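Abbfa_003403 (Acinetobacter baumannii, PDB 4ZXH) is a four-domain nonribosomal peptide synthetase that probably activates an amino acid, condenses it with an upstream carrier-bound partner and releases the finished product. Local coordinates at residues Ile333-Ser336 against Arg337-Ala341; Leu199-Trp202 against Lys203-Lys207; Gly348-Pro352 against Leu353-Gly357. All blocks are in the same frame, centred on the assembly; numbering follows the deposited sequence.

Interaction 1. Residues Ile333-Ser336 against Arg337-Ala341; sequences IAFS and RVVEA. With PNS (4'-phosphopantetheine), chain B.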
loop_
_atom_site.group_PDB
_atom_site.type_symbol
_atom_site.label_atom_id
_atom_site.label_comp_id
_atom_site.label_asym_id
_atom_site.label_seq_id
_atom_site.Cartn_x
_atom_site.Cartn_y
_atom_site.Cartn_z
ATOM N N ILE A 333 -20.685 22.338 3.035
ATOM C CA ILE A 333 -20.597 20.883 3.112
ATOM C C ILE A 333 -19.295 20.430 3.766
ATOM O O ILE A 333 -18.204 20.778 3.300
ATOM C CB ILE A 333 -20.699 20.233 1.711
ATOM C CG1 ILE A 333 -22.027 20.583 1.052
ATOM C CG2 ILE A 333 -20.581 18.741 1.815
ATOM C CD1 ILE A 333 -23.224 20.357 1.962
ATOM N N ALA A 334 -19.412 19.645 4.838
ATOM C CA ALA A 334 -18.238 19.181 5.585
ATOM C C ALA A 334 -17.460 18.174 4.774
ATOM O O ALA A 334 -18.049 17.398 4.012
ATOM C CB ALA A 334 -18.644 18.582 6.902
ATOM N N PHE A 335 -16.138 18.195 4.923
ATOM C CA PHE A 335 -15.284 17.301 4.161
ATOM C C PHE A 335 -15.694 15.847 4.362
ATOM O O PHE A 335 -15.695 15.065 3.419
ATOM C CB PHE A 335 -13.826 17.491 4.551
ATOM C CG PHE A 335 -12.873 16.696 3.714
ATOM C CD1 PHE A 335 -12.762 16.937 2.359
ATOM C CD2 PHE A 335 -12.085 15.710 4.283
ATOM C CE1 PHE A 335 -11.899 16.212 1.579
ATOM C CE2 PHE A 335 -11.216 14.982 3.514
ATOM C CZ PHE A 335 -11.122 15.230 2.158
ATOM N N SER A 336 -16.067 15.495 5.587
ATOM C CA SER A 336 -16.454 14.120 5.890
ATOM C C SER A 336 -17.695 13.742 5.111
ATOM O O SER A 336 -17.843 12.614 4.671
ATOM C CB SER A 336 -16.692 13.931 7.395
ATOM O OG SER A 336 -17.812 14.677 7.838
ATOM N N ARG A 337 -18.595 14.693 4.936
ATOM C CA ARG A 337 -19.793 14.417 4.165
ATOM C C ARG A 337 -19.451 14.280 2.684
ATOM O O ARG A 337 -20.106 13.529 1.968
ATOM C CB ARG A 337 -20.844 15.509 4.383
ATOM C CG ARG A 337 -22.174 15.239 3.685
ATOM C CD ARG A 337 -22.827 13.993 4.247
ATOM N NE ARG A 337 -24.166 13.763 3.710
ATOM C CZ ARG A 337 -24.432 13.017 2.640
ATOM N NH1 ARG A 337 -23.449 12.417 1.974
ATOM N NH2 ARG A 337 -25.687 12.868 2.239
ATOM N N VAL A 338 -18.430 14.996 2.217
ATOM C CA VAL A 338 -18.014 14.862 0.820
ATOM C C VAL A 338 -17.394 13.486 0.576
ATOM O O VAL A 338 -17.652 12.860 -0.457
ATOM C CB VAL A 338 -17.009 15.951 0.399
ATOM C CG1 VAL A 338 -16.474 15.671 -1.006
ATOM C CG2 VAL A 338 -17.660 17.312 0.446
ATOM N N VAL A 339 -16.581 13.006 1.519
ATOM C CA VAL A 339 -15.941 11.712 1.332
ATOM C C VAL A 339 -17.000 10.625 1.345
ATOM O O VAL A 339 -16.931 9.675 0.571
ATOM C CB VAL A 339 -14.885 11.438 2.393
ATOM C CG1 VAL A 339 -14.560 9.955 2.443
ATOM C CG2 VAL A 339 -13.642 12.235 2.089
ATOM N N GLU A 340 -18.001 10.792 2.201
ATOM C CA GLU A 340 -19.130 9.865 2.244
ATOM C C GLU A 340 -19.842 9.785 0.886
ATOM O O GLU A 340 -20.201 8.698 0.445
ATOM C CB GLU A 340 -20.106 10.273 3.354
ATOM C CG GLU A 340 -21.456 9.552 3.363
ATOM C CD GLU A 340 -22.356 9.968 4.549
ATOM O OE1 GLU A 340 -21.911 10.740 5.436
ATOM O OE2 GLU A 340 -23.522 9.520 4.586
ATOM N N ALA A 341 -20.004 10.925 0.214
ATOM C CA ALA A 341 -20.752 10.988 -1.047
ATOM C C ALA A 341 -19.951 10.481 -2.234
ATOM O O ALA A 341 -20.476 9.778 -3.081
ATOM C CB ALA A 341 -21.225 12.411 -1.318
HETATM O O23 PNS B . -12.951 7.327 5.717
HETATM P P24 PNS B . -14.107 7.979 6.430
HETATM O O25 PNS B . -15.476 7.878 5.815
HETATM O O27 PNS B . -13.717 9.542 6.518
HETATM C C28 PNS B . -12.484 9.949 7.102
HETATM C C29 PNS B . -12.419 11.466 7.105
HETATM C C30 PNS B . -13.650 11.930 7.886
HETATM C C31 PNS B . -12.462 11.977 5.665
HETATM C C32 PNS B . -11.102 11.920 7.752
HETATM O O33 PNS B . -10.052 11.113 7.193
HETATM C C34 PNS B . -10.868 13.400 7.520
HETATM O O35 PNS B . -11.637 14.260 7.948
HETATM N N36 PNS B . -9.789 13.768 6.843
HETATM C C37 PNS B . -9.479 15.161 6.568
HETATM C C38 PNS B . -8.121 15.466 7.199
HETATM C C39 PNS B . -8.088 16.892 7.655
HETATM O O40 PNS B . -9.081 17.419 8.134
HETATM N N41 PNS B . -6.915 17.485 7.484
HETATM C C42 PNS B . -6.545 18.839 7.817
HETATM C C43 PNS B . -5.230 18.988 7.079
HETATM S S44 PNS B . -5.576 19.815 5.521
#

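Interaction 2. Residues Leu199-Trp202 against Lys203-Lys207; sequences LIFW and KNALK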
loop_
_atom_site.group_PDB
_atom_site.type_symbol
_atom_site.label_atom_id
_atom_site.label_comp_id
_atom_site.label_asym_id
_atom_site.label_seq_id
_atom_site.Cartn_x
_atom_site.Cartn_y
_atom_site.Cartn_z
ATOM N N LEU A 199 -23.801 19.432 -2.514
ATOM C CA LEU A 199 -23.289 18.066 -2.494
ATOM C C LEU A 199 -23.061 17.532 -3.907
ATOM O O LEU A 199 -22.102 16.811 -4.160
ATOM C CB LEU A 199 -24.243 17.149 -1.741
ATOM C CG LEU A 199 -23.712 15.777 -1.337
ATOM C CD1 LEU A 199 -22.361 15.891 -0.643
ATOM C CD2 LEU A 199 -24.722 15.134 -0.412
ATOM N N ILE A 200 -23.953 17.889 -4.822
ATOM C CA ILE A 200 -23.791 17.511 -6.213
ATOM C C ILE A 200 -22.539 18.159 -6.800
ATOM O O ILE A 200 -21.781 17.502 -7.527
ATOM C CB ILE A 200 -25.020 17.910 -7.037
ATOM C CG1 ILE A 200 -26.249 17.170 -6.514
ATOM C CG2 ILE A 200 -24.800 17.629 -8.513
ATOM C CD1 ILE A 200 -27.552 17.836 -6.883
ATOM N N PHE A 201 -22.323 19.436 -6.479
ATOM C CA PHE A 201 -21.150 20.163 -6.958
ATOM C C PHE A 201 -19.861 19.400 -6.675
ATOM O O PHE A 201 -19.049 19.184 -7.580
ATOM C CB PHE A 201 -21.070 21.550 -6.323
ATOM C CG PHE A 201 -19.801 22.293 -6.646
ATOM C CD1 PHE A 201 -19.757 23.186 -7.705
ATOM C CD2 PHE A 201 -18.647 22.105 -5.887
ATOM C CE1 PHE A 201 -18.584 23.880 -8.007
ATOM C CE2 PHE A 201 -17.470 22.792 -6.187
ATOM C CZ PHE A 201 -17.444 23.686 -7.246
ATOM N N TRP A 202 -19.673 19.010 -5.414
ATOM C CA TRP A 202 -18.462 18.312 -5.000
ATOM C C TRP A 202 -18.375 16.928 -5.616
ATOM O O TRP A 202 -17.297 16.461 -5.992
ATOM C CB TRP A 202 -18.399 18.195 -3.480
ATOM C CG TRP A 202 -18.142 19.485 -2.801
ATOM C CD1 TRP A 202 -18.971 20.133 -1.937
ATOM C CD2 TRP A 202 -16.972 20.301 -2.927
ATOM N NE1 TRP A 202 -18.390 21.308 -1.513
ATOM C CE2 TRP A 202 -17.162 21.433 -2.107
ATOM C CE3 TRP A 202 -15.783 20.183 -3.649
ATOM C CZ2 TRP A 202 -16.210 22.435 -1.990
ATOM C CZ3 TRP A 202 -14.839 21.184 -3.536
ATOM C CH2 TRP A 202 -15.055 22.291 -2.712
ATOM N N LYS A 203 -19.519 16.271 -5.713
ATOM C CA LYS A 203 -19.569 14.933 -6.271
ATOM C C LYS A 203 -19.052 14.989 -7.711
ATOM O O LYS A 203 -18.328 14.096 -8.147
ATOM C CB LYS A 203 -20.996 14.375 -6.190
ATOM C CG LYS A 203 -21.094 12.856 -6.102
ATOM C CD LYS A 203 -22.549 12.394 -6.223
ATOM C CE LYS A 203 -23.293 12.397 -4.889
ATOM N NZ LYS A 203 -22.850 11.289 -3.983
ATOM N N ASN A 204 -19.378 16.060 -8.435
ATOM C CA ASN A 204 -18.899 16.201 -9.815
ATOM C C ASN A 204 -17.470 16.739 -9.898
ATOM O O ASN A 204 -16.681 16.328 -10.749
ATOM C CB ASN A 204 -19.847 17.097 -10.623
ATOM C CG ASN A 204 -21.188 16.422 -10.901
ATOM O OD1 ASN A 204 -21.280 15.190 -10.939
ATOM N ND2 ASN A 204 -22.235 17.224 -11.083
ATOM N N ALA A 205 -17.133 17.654 -9.004
ATOM C CA ALA A 205 -15.799 18.231 -8.984
ATOM C C ALA A 205 -14.727 17.171 -8.722
ATOM O O ALA A 205 -13.612 17.276 -9.229
ATOM C CB ALA A 205 -15.723 19.345 -7.927
ATOM N N LEU A 206 -15.071 16.151 -7.939
ATOM C CA LEU A 206 -14.088 15.144 -7.530
ATOM C C LEU A 206 -14.285 13.752 -8.142
ATOM O O LEU A 206 -13.569 12.825 -7.782
ATOM C CB LEU A 206 -14.072 15.027 -5.998
ATOM C CG LEU A 206 -13.508 16.280 -5.309
ATOM C CD1 LEU A 206 -13.882 16.388 -3.834
ATOM C CD2 LEU A 206 -12.008 16.300 -5.459
ATOM N N LYS A 207 -15.233 13.607 -9.068
ATOM C CA LYS A 207 -15.528 12.300 -9.676
ATOM C C LYS A 207 -14.300 11.703 -10.373
ATOM O O LYS A 207 -13.988 10.524 -10.200
ATOM C CB LYS A 207 -16.690 12.412 -10.676
#

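Interaction 3. Residues Gly348-Pro352 against Leu353-Gly357; sequences GSINP and LAQIG. With PNS (4'-phosphopantetheine), chain B.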
loop_
_atom_site.group_PDB
_atom_site.type_symbol
_atom_site.label_atom_id
_atom_site.label_comp_id
_atom_site.label_asym_id
_atom_site.label_seq_id
_atom_site.Cartn_x
_atom_site.Cartn_y
_atom_site.Cartn_z
ATOM N N GLY A 348 -5.799 2.900 4.180
ATOM C CA GLY A 348 -5.183 3.358 5.415
ATOM C C GLY A 348 -3.814 3.997 5.272
ATOM O O GLY A 348 -3.190 4.397 6.261
ATOM N N SER A 349 -3.353 4.116 4.034
ATOM C CA SER A 349 -2.034 4.652 3.757
ATOM C C SER A 349 -2.080 6.122 3.373
ATOM O O SER A 349 -1.043 6.783 3.325
ATOM C CB SER A 349 -1.395 3.869 2.623
ATOM O OG SER A 349 -2.097 4.153 1.432
ATOM N N ILE A 350 -3.275 6.602 3.030
ATOM C CA ILE A 350 -3.446 7.963 2.546
ATOM C C ILE A 350 -4.670 8.608 3.155
ATOM O O ILE A 350 -5.631 7.937 3.518
ATOM C CB ILE A 350 -3.603 8.036 1.003
ATOM C CG1 ILE A 350 -4.840 7.242 0.546
ATOM C CG2 ILE A 350 -2.345 7.551 0.312
ATOM C CD1 ILE A 350 -5.146 7.347 -0.933
ATOM N N ASN A 351 -4.638 9.925 3.260
ATOM C CA ASN A 351 -5.862 10.641 3.548
ATOM C C ASN A 351 -6.754 10.621 2.297
ATOM O O ASN A 351 -6.273 10.847 1.190
ATOM C CB ASN A 351 -5.558 12.067 3.992
ATOM C CG ASN A 351 -6.809 12.844 4.288
ATOM O OD1 ASN A 351 -7.405 12.697 5.358
ATOM N ND2 ASN A 351 -7.233 13.666 3.336
ATOM N N PRO A 352 -8.047 10.311 2.467
ATOM C CA PRO A 352 -9.011 10.210 1.361
ATOM C C PRO A 352 -9.051 11.452 0.473
ATOM O O PRO A 352 -8.950 12.547 1.024
ATOM C CB PRO A 352 -10.349 10.036 2.081
ATOM C CG PRO A 352 -9.992 9.394 3.371
ATOM C CD PRO A 352 -8.639 9.932 3.764
ATOM N N LEU A 353 -9.180 11.284 -0.850
ATOM C CA LEU A 353 -9.405 12.401 -1.798
ATOM C C LEU A 353 -8.254 13.394 -2.010
ATOM O O LEU A 353 -8.007 13.823 -3.142
ATOM C CB LEU A 353 -10.630 13.216 -1.387
ATOM C CG LEU A 353 -11.946 12.463 -1.467
ATOM C CD1 LEU A 353 -13.084 13.442 -1.235
ATOM C CD2 LEU A 353 -12.091 11.733 -2.814
ATOM N N ALA A 354 -7.578 13.784 -0.935
ATOM C CA ALA A 354 -6.459 14.723 -1.037
ATOM C C ALA A 354 -5.319 14.357 -0.093
ATOM O O ALA A 354 -5.549 14.034 1.081
ATOM C CB ALA A 354 -6.931 16.139 -0.748
ATOM N N GLN A 355 -4.093 14.427 -0.595
ATOM C CA GLN A 355 -2.928 14.149 0.232
ATOM C C GLN A 355 -1.952 15.324 0.258
ATOM O O GLN A 355 -0.869 15.226 0.824
ATOM C CB GLN A 355 -2.217 12.901 -0.264
ATOM C CG GLN A 355 -3.102 11.660 -0.291
ATOM C CD GLN A 355 -3.887 11.509 -1.577
ATOM O OE1 GLN A 355 -3.364 11.740 -2.675
ATOM N NE2 GLN A 355 -5.156 11.128 -1.450
ATOM N N ILE A 356 -2.342 16.415 -0.391
ATOM C CA ILE A 356 -1.543 17.620 -0.494
ATOM C C ILE A 356 -2.393 18.756 0.035
ATOM O O ILE A 356 -3.583 18.828 -0.281
ATOM C CB ILE A 356 -1.126 17.942 -1.955
ATOM C CG1 ILE A 356 -0.637 16.693 -2.683
ATOM C CG2 ILE A 356 -0.079 19.070 -1.994
ATOM C CD1 ILE A 356 0.554 16.067 -2.056
ATOM N N GLY A 357 -1.805 19.653 0.819
ATOM C CA GLY A 357 -2.583 20.749 1.368
ATOM C C GLY A 357 -1.903 22.095 1.262
ATOM O O GLY A 357 -0.683 22.193 1.108
HETATM O O23 PNS B . -12.951 7.327 5.717
HETATM P P24 PNS B . -14.107 7.979 6.430
HETATM O O25 PNS B . -15.476 7.878 5.815
HETATM O O27 PNS B . -13.717 9.542 6.518
HETATM C C28 PNS B . -12.484 9.949 7.102
HETATM C C29 PNS B . -12.419 11.466 7.105
HETATM C C30 PNS B . -13.650 11.930 7.886
HETATM C C31 PNS B . -12.462 11.977 5.665
HETATM C C32 PNS B . -11.102 11.920 7.752
HETATM O O33 PNS B . -10.052 11.113 7.193
HETATM C C34 PNS B . -10.868 13.400 7.520
HETATM O O35 PNS B . -11.637 14.260 7.948
HETATM N N36 PNS B . -9.789 13.768 6.843
HETATM C C37 PNS B . -9.479 15.161 6.568
HETATM C C38 PNS B . -8.121 15.466 7.199
HETATM C C39 PNS B . -8.088 16.892 7.655
HETATM O O40 PNS B . -9.081 17.419 8.134
HETATM N N41 PNS B . -6.915 17.485 7.484
HETATM C C42 PNS B . -6.545 18.839 7.817
HETATM C C43 PNS B . -5.230 18.988 7.079
HETATM S S44 PNS B . -5.576 19.815 5.521
#

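Interaction 1. Residues Ile333-Ser336 against Arg337-Ala341
The apolar contacts of I333 and F335 with V338 and V339 pin the chain entering helix 335-342 to the next helical turn. I333, one residue before the N-cap A334, sends its CG2 branch to V338 CG2 at 3.5 Å, the two side chains crossing at about a right angle. F335 CG stands anti to the backbone N (chi1 -175°), which carries the ring along the helix until V339 CG2 covers one face. This is a CH-pi contact, with V339 CG2 4.2 Å from the centroid of the F335 ring and 23° off its normal. Branched aliphatics suit these buried sites because they fill space without asking for a partner.

The backbone bonds are those of a first helical turn. V338 N donates to A334 O at 3.0 Å, and R337 N adds a weak second bond to the same oxygen. V339 N reaches F335 O at 2.9 Å and E340 N reaches S336 O at 3.1 Å. The side-chain amide of N299 meets the chain ahead of them, bonding to F335 N and I333 O.

Charges gather on another side of the helix. R337 is bridged to D194 through NH2, while E340 OE2 lies above its guanidinium plane, 3.9 Å from R337 NH1, a long pairing of charges alone.

Three residues also face the phosphopantetheine: F335 CD2 comes within 3.5 Å of C37 of the cofactor, and V339 CG2 within 3.8 Å of its C31. S336 brings its CB, rather than its hydroxyl, to C30 of the same arm. The chemistry implies that this part of the pocket grips the arm mainly by shape and apolar contact, leaving hydrogen bonds to partners such as N351, R346 and S1008.

Interaction 2. Residues Leu199-Trp202 against Lys203-Lys207
The methyl group of A205 is a low bump that sits beside two large rings. A205 CB lies 4.2 Å from F201 CE2, one turn back, and 4.4 Å from W202 CE3, approaching both rings obliquely. Its single methyl lets A205 lie beside both rings without a branch of its own. F201 in turn brings its ring edge over the centre of one indole face, with F201 CD2 3.9 Å above the plane of W202, and its ring also stacks with H330.

L206 supplies the next bump: its CD1 rests 4.2 Å from W202 CE3, again obliquely. W202 CG is anti to its own carbonyl carbon (chi1 -71°), which swings the flat indole off the helix into a buried hollow lined by I301, S327, I333 and V338. A tryptophan fills that breadth, and its one polar atom, NE1, is satisfied by the carbonyl of H330. L206 fills a neighbouring hollow against V338, A302, H304 and L353.

On the exposed flank I200 and N204 lie side by side and point the same way, I200 CG2 touching N204 ND2 at 3.7 Å. K203 leads outward from the helix and bends at its last two torsions, and its NZ bonds to the carbonyl of A341.

Regular helical bonds run beneath these side chains, A205 N to F201 O at 2.8 Å being one. The last, L206 N to W202 O at 3.0 Å, has its acceptor inside the helix but its donor on a residue that has already left helical backbone angles. L199 and W202, with L206 just beyond the end, pack on helix 335-342, while F201 meets H330 and S327. These features are typical of the C-terminal turn of a helix with one buried flank, here helix 197-205 of the condensation domain.

Interaction 3. Residues Gly348-Pro352 against Leu353-Gly357
The amide of N351 faces two partners through its edges. ND2 gives a nearly straight hydrogen bond (171°) to A354 O at 2.8 Å, with the acceptor lying in the amide plane, while OD1 accepts N36 of the phosphopantetheine at 3.0 Å. With CG anti to the backbone N (chi1 180°), the group extends from the loop toward the arm. The bond to A354 fixes its rotation, which suits asparagine, having a donor and an acceptor on one short stem.

The amide of Q355 also works through its edge: NE2 points almost straight at N351 O, 2.9 Å away and along its C=O direction. I350 CD1 packs over the NE2 end of one face of this amide, 3.8 Å from Q355 NE2. Weak bonds to H211 and H213 occupy the buried glutamine further.

Between these two bonds the chain turns sharply. L353 takes a positive phi (68°), and A354 N bonds to P352 O at 2.7 Å, forming a classic gamma-turn. P352, stiff in backbone, leads into it, and L353 leans on F335, V339 and V342 of helix 335-342. A turn braced by two side-chain amides thus links that helix to strand 356-360 and forms part of the phosphopantetheine pocket of the condensation domain.

All three interactions lie in the condensation domain and meet around L353, whose CD1 touches V339 of interaction 1 and L206 of interaction 2. Interactions 1 and 3 are buried and both touch the phosphopantetheine, but interaction 1 presents mostly carbon from a helix start, whereas interaction 3 adds a hydrogen bond from a loop. Interaction 2 is only partly buried, with exposed residues on its outer flank, and stands behind interaction 1 rather than at the cofactor. Helices 197-205 and 335-342 also meet where L199 packs against R337 and A341, with A341 CB 3.7 Å from L199 CD1. Aromatic packing thus dominates interaction 2, and amide bonding interaction 3.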